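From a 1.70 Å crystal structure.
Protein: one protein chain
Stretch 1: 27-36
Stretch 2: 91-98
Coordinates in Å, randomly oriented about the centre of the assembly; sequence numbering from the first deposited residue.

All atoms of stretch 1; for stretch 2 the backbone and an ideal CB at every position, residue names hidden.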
# COMPACT_ATOMS: atom_id res chain seq x y z
N HIS A 27 -25.96 19.71 -2.69
CA HIS A 27 -26.63 18.41 -2.75
C HIS A 27 -25.82 17.39 -3.54
O HIS A 27 -25.83 16.21 -3.19
CB HIS A 27 -28.03 18.51 -3.34
CG HIS A 27 -28.96 19.39 -2.56
ND1 HIS A 27 -28.94 19.47 -1.18
CD2 HIS A 27 -29.94 20.23 -2.97
CE1 HIS A 27 -29.87 20.32 -0.78
NE2 HIS A 27 -30.49 20.80 -1.84
N ILE A 28 -25.11 17.84 -4.56
CA ILE A 28 -24.17 17.01 -5.31
C ILE A 28 -23.07 16.48 -4.40
O ILE A 28 -22.80 15.30 -4.38
CB ILE A 28 -23.51 17.82 -6.45
CG1 ILE A 28 -24.54 18.28 -7.48
CG2 ILE A 28 -22.44 17.01 -7.16
CD1 ILE A 28 -25.29 17.17 -8.12
N VAL A 29 -22.44 17.37 -3.65
CA VAL A 29 -21.38 16.98 -2.74
C VAL A 29 -21.88 15.97 -1.69
O VAL A 29 -21.18 15.01 -1.36
CB VAL A 29 -20.77 18.22 -2.06
CG1 VAL A 29 -19.68 17.83 -1.08
CG2 VAL A 29 -20.18 19.14 -3.12
N GLU A 30 -23.10 16.19 -1.19
CA GLU A 30 -23.68 15.35 -0.13
C GLU A 30 -23.87 13.92 -0.62
O GLU A 30 -23.70 12.98 0.15
CB GLU A 30 -25.04 15.89 0.30
CG GLU A 30 -24.96 17.15 1.14
CD GLU A 30 -26.33 17.78 1.41
OE1 GLU A 30 -27.32 17.50 0.67
OE2 GLU A 30 -26.43 18.58 2.37
N SER A 31 -24.25 13.80 -1.88
CA SER A 31 -24.41 12.51 -2.54
C SER A 31 -23.09 11.84 -2.89
O SER A 31 -22.98 10.62 -2.83
CB SER A 31 -25.21 12.69 -3.84
OG SER A 31 -26.44 13.35 -3.59
N LEU A 32 -22.11 12.66 -3.25
CA LEU A 32 -20.80 12.24 -3.71
C LEU A 32 -19.93 11.64 -2.61
O LEU A 32 -19.14 10.73 -2.85
CB LEU A 32 -20.05 13.46 -4.21
CG LEU A 32 -19.46 13.39 -5.58
CD1 LEU A 32 -19.17 14.80 -6.00
CD2 LEU A 32 -18.21 12.56 -5.53
N VAL A 33 -20.04 12.20 -1.42
CA VAL A 33 -19.02 11.95 -0.41
C VAL A 33 -19.01 10.47 -0.03
O VAL A 33 -17.96 9.86 -0.07
CB VAL A 33 -19.15 12.88 0.80
CG1 VAL A 33 -18.37 12.29 2.01
CG2 VAL A 33 -18.59 14.26 0.46
N PRO A 34 -20.15 9.86 0.28
CA PRO A 34 -20.13 8.43 0.63
C PRO A 34 -19.59 7.52 -0.45
O PRO A 34 -18.86 6.59 -0.15
CB PRO A 34 -21.60 8.07 0.87
CG PRO A 34 -22.34 9.37 0.99
CD PRO A 34 -21.51 10.43 0.34
N THR A 35 -19.93 7.78 -1.70
CA THR A 35 -19.43 6.93 -2.77
C THR A 35 -17.96 7.17 -3.04
O THR A 35 -17.21 6.24 -3.34
CB THR A 35 -20.29 7.10 -4.05
OG1 THR A 35 -20.21 8.45 -4.51
CG2 THR A 35 -21.74 6.92 -3.75
N LEU A 36 -17.51 8.42 -2.92
CA LEU A 36 -16.09 8.72 -3.08
C LEU A 36 -15.25 8.09 -1.99
O LEU A 36 -14.17 7.58 -2.25
CB LEU A 36 -15.82 10.23 -3.08
CG LEU A 36 -15.45 10.89 -4.38
CD1 LEU A 36 -14.92 12.28 -4.05
CD2 LEU A 36 -14.45 10.08 -5.14
N UNK A 91 -14.82 10.87 -12.63
CA UNK A 91 -15.85 9.92 -13.02
C UNK A 91 -17.07 9.93 -12.10
O UNK A 91 -18.20 9.95 -12.58
CB UNK A 91 -15.25 8.51 -13.06
N UNK A 92 -16.87 9.99 -10.79
CA UNK A 92 -18.00 10.12 -9.89
C UNK A 92 -18.77 11.43 -10.04
O UNK A 92 -20.01 11.43 -10.09
CB UNK A 92 -17.51 9.98 -8.45
N UNK A 93 -18.06 12.55 -10.14
CA UNK A 93 -18.71 13.83 -10.38
C UNK A 93 -19.49 13.82 -11.71
O UNK A 93 -20.57 14.37 -11.78
CB UNK A 93 -17.67 14.95 -10.38
N UNK A 94 -18.95 13.19 -12.74
CA UNK A 94 -19.63 13.14 -14.04
C UNK A 94 -20.95 12.40 -13.99
O UNK A 94 -21.92 12.75 -14.69
CB UNK A 94 -18.72 12.48 -15.08
N UNK A 95 -21.00 11.39 -13.14
CA UNK A 95 -22.23 10.67 -12.87
C UNK A 95 -23.36 11.54 -12.37
O UNK A 95 -24.50 11.28 -12.67
CB UNK A 95 -21.96 9.56 -11.85
N UNK A 96 -23.03 12.55 -11.57
CA UNK A 96 -24.05 13.41 -10.99
C UNK A 96 -24.24 14.71 -11.77
O UNK A 96 -25.31 15.28 -11.71
CB UNK A 96 -23.69 13.73 -9.54
N UNK A 97 -23.23 15.11 -12.54
CA UNK A 97 -23.18 16.42 -13.20
C UNK A 97 -23.02 16.41 -14.73
O UNK A 97 -23.09 17.46 -15.37
CB UNK A 97 -22.02 17.22 -12.60
N UNK A 98 -22.79 15.25 -15.34
CA UNK A 98 -22.65 15.17 -16.78
C UNK A 98 -21.32 14.64 -17.25
O UNK A 98 -20.27 15.04 -16.74
CB UNK A 98 -22.88 16.55 -17.39

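The two helices run roughly antiparallel, 140° between their directions, with axes 10.3 Å apart at closest approach.

Position 91 has helical backbone angles, and its ideal CB finds nothing of stretch 1 within 5.5 Å. Nothing here restricts the choice, and a polar residue would do well. It is Asp 91, whose OD1 is hydrogen-bonded elsewhere in the structure.

Position 92 points toward stretch 1. Its CB lies 4.0 Å from Leu 32 CD2 and 4.5 Å from Leu 36 CD2, while Thr 35 OG1 is 5.0 Å away. A side chain here meets leucine methyls first and a hydroxyl beyond them, so a small or medium apolar residue could pack, and a longer one with a polar end could also reach the threonine. Gln 92 does both: its chain passes along the leucines, and its amide arrives at Thr 35, with NE2 as modelled 2.7 Å from Thr 35 OG1. The amide is probably turned over in the model, so the roles of its two polar atoms remain open.

At position 93 the CA-to-CB bond points sideways, but Leu 32 CD1 lies 4.6 Å from the CB. An aliphatic chain that can bend back suits the place: valine, leucine or isoleucine. Ile 93 does this, bringing CG1 to 3.4 Å from Leu 32 CD1, a tight apolar contact.

Positions 94 and 95 find no part of stretch 1 within 5.5 Å of their CB atoms, and long polar residues are easily accommodated. They are Arg 94, whose NE and NH2 are hydrogen-bonded elsewhere in the structure, and Gln 95, which makes no contact with stretch 1.

Position 96 faces stretch 1 again, one helical turn after Gln 92, with its CB 4.1 Å from Ile 28 CD1. Leu 32 lies a turn further along the first helix, so a branched aliphatic or methionine could fill the space between. Leu 96 does so: its CB packs on Ile 28 CD1, and its CD1 reaches 3.7 Å from Leu 32 CG.

Position 97 points sideways, with its CB 5.5 Å from Ile 28 CG2. An aliphatic residue with a gamma carbon turned back toward Ile 28 would gain contact; valine, isoleucine and leucine all qualify. Leu 97 makes it with CG, 4.4 Å from Ile 28 CG2.

At position 98 the backbone leaves the helix with phi 120° and psi 136°. A CB would be jammed against the preceding carbonyl oxygen, which by itself calls for glycine, and Gly 98 is found.

Stretch 2 (91-98) DQIRQLLG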
# COMPACT_ATOMS: atom_id res chain seq x y z
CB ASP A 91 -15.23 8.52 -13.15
CG ASP A 91 -14.44 8.35 -14.46
OD1 ASP A 91 -14.59 9.22 -15.36
OD2 ASP A 91 -13.66 7.39 -14.70
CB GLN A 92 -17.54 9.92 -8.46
CG GLN A 92 -17.04 8.50 -8.25
CD GLN A 92 -17.30 7.96 -6.86
OE1 GLN A 92 -16.86 6.86 -6.54
NE2 GLN A 92 -17.97 8.74 -6.03
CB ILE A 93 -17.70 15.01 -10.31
CG1 ILE A 93 -17.59 15.55 -8.89
CG2 ILE A 93 -18.12 16.15 -11.19
CD1 ILE A 93 -16.33 15.22 -8.19
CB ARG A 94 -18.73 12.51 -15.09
CG ARG A 94 -17.59 13.43 -15.42
CD ARG A 94 -16.95 13.22 -16.72
NE ARG A 94 -16.52 14.50 -17.29
CZ ARG A 94 -15.56 14.62 -18.20
NH1 ARG A 94 -14.92 13.55 -18.66
NH2 ARG A 94 -15.25 15.82 -18.66
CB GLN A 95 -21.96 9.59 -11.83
CG GLN A 95 -23.02 8.56 -11.76
CD GLN A 95 -22.42 7.19 -11.88
OE1 GLN A 95 -21.86 6.68 -10.92
NE2 GLN A 95 -22.51 6.59 -13.08
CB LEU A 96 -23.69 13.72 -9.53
CG LEU A 96 -23.37 12.46 -8.73
CD1 LEU A 96 -22.63 12.77 -7.43
CD2 LEU A 96 -24.65 11.69 -8.44
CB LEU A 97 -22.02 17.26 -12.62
CG LEU A 97 -22.34 18.18 -11.45
CD1 LEU A 97 -21.08 18.98 -11.08
CD2 LEU A 97 -23.51 19.14 -11.75
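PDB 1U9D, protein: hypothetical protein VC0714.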